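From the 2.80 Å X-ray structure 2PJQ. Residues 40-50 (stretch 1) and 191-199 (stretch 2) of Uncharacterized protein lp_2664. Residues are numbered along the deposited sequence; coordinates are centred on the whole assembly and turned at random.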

ATOM      1  N   ARG B  40       6.145  20.917  -7.382  1.00 14.39           N
ATOM      2  CA  ARG B  40       6.044  21.961  -6.375  1.00 16.32           C
ATOM      3  C   ARG B  40       7.205  21.954  -5.374  1.00 13.89           C
ATOM      4  O   ARG B  40       7.586  23.000  -4.855  1.00 13.76           O
ATOM      5  N   LEU B  41       7.769  20.776  -5.114  1.00 16.49           N
ATOM      6  CA  LEU B  41       8.915  20.638  -4.200  1.00 13.92           C
ATOM      7  C   LEU B  41      10.193  21.095  -4.906  1.00 13.11           C
ATOM      8  O   LEU B  41      11.027  21.788  -4.322  1.00 13.11           O
ATOM      9  N   ALA B  42      10.340  20.686  -6.167  1.00  5.47           N
ATOM     10  CA  ALA B  42      11.502  21.034  -6.967  1.00  4.19           C
ATOM     11  C   ALA B  42      11.621  22.539  -7.045  1.00  4.95           C
ATOM     12  O   ALA B  42      12.705  23.096  -6.886  1.00  4.24           O
ATOM     13  N   ARG B  43      10.487  23.195  -7.277  1.00  9.30           N
ATOM     14  CA  ARG B  43      10.459  24.641  -7.413  1.00  9.79           C
ATOM     15  C   ARG B  43      10.916  25.347  -6.147  1.00  9.87           C
ATOM     16  O   ARG B  43      11.744  26.242  -6.212  1.00 10.68           O
ATOM     17  N   ARG B  44      10.409  24.958  -4.989  1.00  8.46           N
ATOM     18  CA  ARG B  44      10.861  25.629  -3.783  1.00 10.76           C
ATOM     19  C   ARG B  44      12.363  25.412  -3.578  1.00 11.83           C
ATOM     20  O   ARG B  44      13.120  26.362  -3.367  1.00 12.11           O
ATOM     21  N   LEU B  45      12.779  24.151  -3.642  1.00 15.23           N
ATOM     22  CA  LEU B  45      14.177  23.771  -3.455  1.00 16.01           C
ATOM     23  C   LEU B  45      15.115  24.450  -4.444  1.00 15.79           C
ATOM     24  O   LEU B  45      16.193  24.896  -4.066  1.00 17.14           O
ATOM     25  N   ALA B  46      14.715  24.520  -5.708  1.00 14.77           N
ATOM     26  CA  ALA B  46      15.564  25.147  -6.711  1.00 16.42           C
ATOM     27  C   ALA B  46      15.844  26.591  -6.302  1.00 17.17           C
ATOM     28  O   ALA B  46      16.998  27.038  -6.281  1.00 15.59           O
ATOM     29  N   LYS B  47      14.787  27.316  -5.954  1.00 16.60           N
ATOM     30  CA  LYS B  47      14.941  28.701  -5.560  1.00 17.34           C
ATOM     31  C   LYS B  47      15.829  28.874  -4.334  1.00 16.69           C
ATOM     32  O   LYS B  47      16.745  29.696  -4.335  1.00 15.71           O
ATOM     33  N   ASP B  48      15.583  28.084  -3.300  1.00 16.63           N
ATOM     34  CA  ASP B  48      16.399  28.157  -2.104  1.00 15.55           C
ATOM     35  C   ASP B  48      17.883  27.979  -2.437  1.00 16.04           C
ATOM     36  O   ASP B  48      18.742  28.594  -1.809  1.00 17.11           O
ATOM     37  N   GLU B  49      18.181  27.142  -3.427  1.00 15.42           N
ATOM     38  CA  GLU B  49      19.560  26.885  -3.826  1.00 16.16           C
ATOM     39  C   GLU B  49      20.085  27.745  -4.969  1.00 15.72           C
ATOM     40  O   GLU B  49      21.281  27.768  -5.226  1.00 15.70           O
ATOM     41  N   GLY B  50      19.200  28.451  -5.656  1.00 15.56           N
ATOM     42  CA  GLY B  50      19.643  29.267  -6.764  1.00 13.03           C
ATOM     43  C   GLY B  50      19.990  28.371  -7.930  1.00 11.35           C
ATOM     44  O   GLY B  50      21.042  28.497  -8.550  1.00 12.13           O
ATOM     45  N   ASN B 191      20.483  16.208  -0.488  1.00 17.95           N
ATOM     46  CA  ASN B 191      21.534  17.160  -0.851  1.00 18.30           C
ATOM     47  C   ASN B 191      21.300  18.574  -0.305  1.00 19.82           C
ATOM     48  O   ASN B 191      22.149  19.131   0.390  1.00 20.55           O
ATOM     49  N   THR B 192      20.151  19.150  -0.652  1.00 20.13           N
ATOM     50  CA  THR B 192      19.754  20.502  -0.241  1.00 20.38           C
ATOM     51  C   THR B 192      19.656  20.698   1.274  1.00 20.37           C
ATOM     52  O   THR B 192      19.188  19.817   1.986  1.00 19.44           O
ATOM     53  N   ASP B 193      20.070  21.857   1.775  1.00 23.69           N
ATOM     54  CA  ASP B 193      19.963  22.077   3.212  1.00 24.36           C
ATOM     55  C   ASP B 193      18.497  22.129   3.589  1.00 24.22           C
ATOM     56  O   ASP B 193      18.093  21.574   4.611  1.00 25.37           O
ATOM     57  N   THR B 194      17.704  22.792   2.752  1.00 21.78           N
ATOM     58  CA  THR B 194      16.274  22.925   2.991  1.00 21.62           C
ATOM     59  C   THR B 194      15.596  21.564   3.033  1.00 21.88           C
ATOM     60  O   THR B 194      14.600  21.370   3.730  1.00 21.03           O
ATOM     61  N   ALA B 195      16.150  20.621   2.284  1.00 22.63           N
ATOM     62  CA  ALA B 195      15.576  19.300   2.220  1.00 22.12           C
ATOM     63  C   ALA B 195      15.957  18.484   3.430  1.00 23.25           C
ATOM     64  O   ALA B 195      15.103  17.837   4.029  1.00 25.75           O
ATOM     65  N   LYS B 196      17.235  18.502   3.794  1.00 20.60           N
ATOM     66  CA  LYS B 196      17.687  17.745   4.959  1.00 18.75           C
ATOM     67  C   LYS B 196      16.741  18.055   6.094  1.00 16.88           C
ATOM     68  O   LYS B 196      16.346  17.178   6.842  1.00 16.63           O
ATOM     69  N   ALA B 197      16.368  19.319   6.204  1.00 21.43           N
ATOM     70  CA  ALA B 197      15.474  19.748   7.266  1.00 23.17           C
ATOM     71  C   ALA B 197      14.112  19.090   7.113  1.00 24.71           C
ATOM     72  O   ALA B 197      13.565  18.527   8.068  1.00 25.77           O
ATOM     73  N   LEU B 198      13.573  19.159   5.905  1.00 18.63           N
ATOM     74  CA  LEU B 198      12.273  18.595   5.618  1.00 18.89           C
ATOM     75  C   LEU B 198      12.291  17.084   5.764  1.00 20.12           C
ATOM     76  O   LEU B 198      11.361  16.487   6.294  1.00 17.41           O
ATOM     77  N   ALA B 199      13.366  16.473   5.285  1.00 28.14           N
ATOM     78  CA  ALA B 199      13.529  15.033   5.364  1.00 30.57           C
ATOM     79  C   ALA B 199      13.655  14.622   6.825  1.00 32.58           C
ATOM     80  O   ALA B 199      13.618  13.441   7.145  1.00 32.63           O
TER

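The most unusual feature of this contact is the position of Thr-194, which sits where the two helices come nearest and presents a hydroxyl to an acid on one side of its branch point and a methyl to an arginine and a leucine on the other. Its chi1 is m (-65°). Thr-194 OG1 donates a hydrogen bond to Asp-48 OD2 at 2.7 Å, the one hydrogen bond that joins the two stretches. The methyl Thr-194 CG2 lies over one face of the Arg-44 guanidinium, 3.2 Å from Arg-44 NH2, a close approach between an apolar group and the flat surface of a charged one. The same Thr-194 CG2 is 3.7 Å from Leu-45 CD1, so a single small side chain meets three residues of the facing helix.

Asp-48 points toward the second stretch with chi1 at m (-88°), which brings its carboxylate up to the threonine. Arg-44 lies one turn earlier in the same helix. Its CA-to-CB bond runs sideways, but the extended chain, with chi1, chi2 and chi3 all t, carries the guanidinium across to the other helix. There Arg-44 NH2 forms a long salt bridge of 3.9 Å with Asp-48 OD2, the oxygen that also accepts the threonine bond. Charge and hydroxyl thus converge on one carboxylate oxygen at an exposed margin of the contact.

Beneath this polar group the packing becomes apolar. Leu-45 is buried and, like Arg-44, leaves its backbone sideways before its end turns nearer to the second stretch. Its chi1 of -112° falls between wells, while chi2 is p. Besides meeting Thr-194, it places Leu-45 CD1 4.2 Å from the backbone atom Ala-195 N and Leu-45 CD2 4.2 Å from Ala-195 CB. The short alanine side chain is directed sideways. Leu-45 CG is also 3.7 Å from Thr-192 OG1, a van der Waals approach; that hydroxyl finds its hydrogen bond elsewhere in the structure.

Thr-192 occupies the N-cap position but makes no capping bond with its side chain. Its CA-to-CB bond points toward the first helix, with chi1 off the wells at -26°, and its methyl packs against the aliphatic part of Glu-49: Thr-192 CG2 is 3.4 Å from Glu-49 CG. Glu-49 also points toward the second stretch, with chi1 and chi2 both m, and contributes its methylene rather than its carboxylate to this closest approach.

Farther along, Leu-198 points toward the first helix with chi1 t and chi2 p, and Leu-198 CD2 meets Leu-41 CD2 at 4.2 Å. Leu-41, with chi1 m and chi2 t, starts sideways and comes nearer at its end. The helix directions differ by 130°, so the chains run in broadly opposing senses, and contacts pass from Glu-49 with Thr-192 to Leu-41 with Leu-198. With the axes 10.0 Å apart at their closest, side chains fill the space between.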

ATOM      1  CB  ARG B  40       4.688  21.832  -5.680  1.00 27.92           C
ATOM      2  CG  ARG B  40       4.667  22.064  -4.184  1.00 37.06           C
ATOM      3  CD  ARG B  40       3.249  21.831  -3.684  1.00 45.11           C
ATOM      4  NE  ARG B  40       2.742  20.528  -4.107  1.00 52.11           N
ATOM      5  CZ  ARG B  40       1.502  20.093  -3.901  1.00 57.29           C
ATOM      6  NH1 ARG B  40       0.616  20.858  -3.267  1.00 60.04           N
ATOM      7  NH2 ARG B  40       1.144  18.891  -4.334  1.00 59.45           N
ATOM      8  CB  LEU B  41       9.093  19.175  -3.768  1.00  8.10           C
ATOM      9  CG  LEU B  41       8.243  18.562  -2.652  1.00  7.87           C
ATOM     10  CD1 LEU B  41       8.324  17.048  -2.745  1.00  6.95           C
ATOM     11  CD2 LEU B  41       8.731  19.044  -1.290  1.00  4.76           C
ATOM     12  CB  ALA B  42      11.364  20.455  -8.366  1.00  3.72           C
ATOM     13  CB  ARG B  43       9.061  25.094  -7.821  1.00 14.41           C
ATOM     14  CG  ARG B  43       8.945  26.577  -8.161  1.00 16.22           C
ATOM     15  CD  ARG B  43       7.477  26.948  -8.387  1.00 16.47           C
ATOM     16  NE  ARG B  43       6.935  26.343  -9.598  1.00 14.48           N
ATOM     17  CZ  ARG B  43       7.191  26.795 -10.823  1.00 17.35           C
ATOM     18  NH1 ARG B  43       7.972  27.859 -10.983  1.00 16.76           N
ATOM     19  NH2 ARG B  43       6.687  26.178 -11.891  1.00 18.38           N
ATOM     20  CB  ARG B  44      10.116  25.135  -2.543  1.00 14.87           C
ATOM     21  CG  ARG B  44      10.620  25.846  -1.306  1.00 17.72           C
ATOM     22  CD  ARG B  44      10.287  25.161  -0.012  1.00 19.98           C
ATOM     23  NE  ARG B  44      11.117  25.731   1.043  1.00 24.99           N
ATOM     24  CZ  ARG B  44      11.147  25.304   2.304  1.00 27.04           C
ATOM     25  NH1 ARG B  44      10.387  24.289   2.693  1.00 28.74           N
ATOM     26  NH2 ARG B  44      11.952  25.890   3.179  1.00 29.19           N
ATOM     27  CB  LEU B  45      14.324  22.246  -3.574  1.00 15.63           C
ATOM     28  CG  LEU B  45      14.698  21.364  -2.368  1.00 16.08           C
ATOM     29  CD1 LEU B  45      13.979  21.781  -1.080  1.00 12.58           C
ATOM     30  CD2 LEU B  45      14.353  19.922  -2.734  1.00 15.54           C
ATOM     31  CB  ALA B  46      14.897  25.101  -8.092  1.00 13.69           C
ATOM     32  CB  LYS B  47      13.565  29.304  -5.371  1.00 21.69           C
ATOM     33  CG  LYS B  47      12.777  29.150  -6.673  1.00 26.69           C
ATOM     34  CD  LYS B  47      11.520  29.999  -6.733  1.00 30.12           C
ATOM     35  CE  LYS B  47      10.811  29.797  -8.062  1.00 32.15           C
ATOM     36  NZ  LYS B  47       9.653  30.726  -8.223  1.00 35.11           N
ATOM     37  CB  ASP B  48      15.946  27.085  -1.120  1.00 19.13           C
ATOM     38  CG  ASP B  48      14.826  27.564  -0.223  1.00 20.52           C
ATOM     39  OD1 ASP B  48      13.898  28.226  -0.727  1.00 18.47           O
ATOM     40  OD2 ASP B  48      14.870  27.272   0.988  1.00 21.08           O
ATOM     41  CB  GLU B  49      19.732  25.419  -4.205  1.00 19.21           C
ATOM     42  CG  GLU B  49      20.052  24.550  -3.032  1.00 22.39           C
ATOM     43  CD  GLU B  49      21.216  25.105  -2.245  1.00 24.94           C
ATOM     44  OE1 GLU B  49      22.279  25.332  -2.852  1.00 24.40           O
ATOM     45  OE2 GLU B  49      21.067  25.322  -1.023  1.00 28.86           O
ATOM     46  CB  ASN B 191      21.653  17.254  -2.371  1.00 18.07           C
ATOM     47  CG  ASN B 191      22.077  15.961  -3.009  1.00 17.33           C
ATOM     48  OD1 ASN B 191      23.168  15.467  -2.752  1.00 17.80           O
ATOM     49  ND2 ASN B 191      21.218  15.406  -3.854  1.00 17.18           N
ATOM     50  CB  THR B 192      18.370  20.857  -0.802  1.00 19.95           C
ATOM     51  OG1 THR B 192      18.121  20.106  -1.997  1.00 17.17           O
ATOM     52  CG2 THR B 192      18.294  22.345  -1.092  1.00 22.29           C
ATOM     53  CB  ASP B 193      20.651  23.373   3.647  1.00 23.57           C
ATOM     54  CG  ASP B 193      22.124  23.174   3.966  1.00 26.49           C
ATOM     55  OD1 ASP B 193      22.498  22.036   4.335  1.00 26.92           O
ATOM     56  OD2 ASP B 193      22.902  24.152   3.866  1.00 27.03           O
ATOM     57  CB  THR B 194      15.599  23.741   1.889  1.00 21.31           C
ATOM     58  OG1 THR B 194      16.092  25.083   1.915  1.00 23.02           O
ATOM     59  CG2 THR B 194      14.093  23.758   2.085  1.00 23.32           C
ATOM     60  CB  ALA B 195      16.014  18.604   0.942  1.00 21.08           C
ATOM     61  CB  LYS B 196      19.103  18.153   5.375  1.00 21.71           C
ATOM     62  CG  LYS B 196      20.202  17.669   4.463  1.00 21.09           C
ATOM     63  CD  LYS B 196      21.555  18.035   5.034  1.00 22.92           C
ATOM     64  CE  LYS B 196      22.683  17.509   4.157  1.00 25.73           C
ATOM     65  NZ  LYS B 196      24.027  17.693   4.788  1.00 25.75           N
ATOM     66  CB  ALA B 197      15.331  21.266   7.250  1.00 18.04           C
ATOM     67  CB  LEU B 198      11.862  18.985   4.211  1.00 23.35           C
ATOM     68  CG  LEU B 198      10.361  18.911   4.008  1.00 24.27           C
ATOM     69  CD1 LEU B 198       9.692  19.605   5.171  1.00 24.59           C
ATOM     70  CD2 LEU B 198       9.977  19.546   2.679  1.00 23.19           C
ATOM     71  CB  ALA B 199      14.766  14.611   4.599  1.00 29.16           C
TER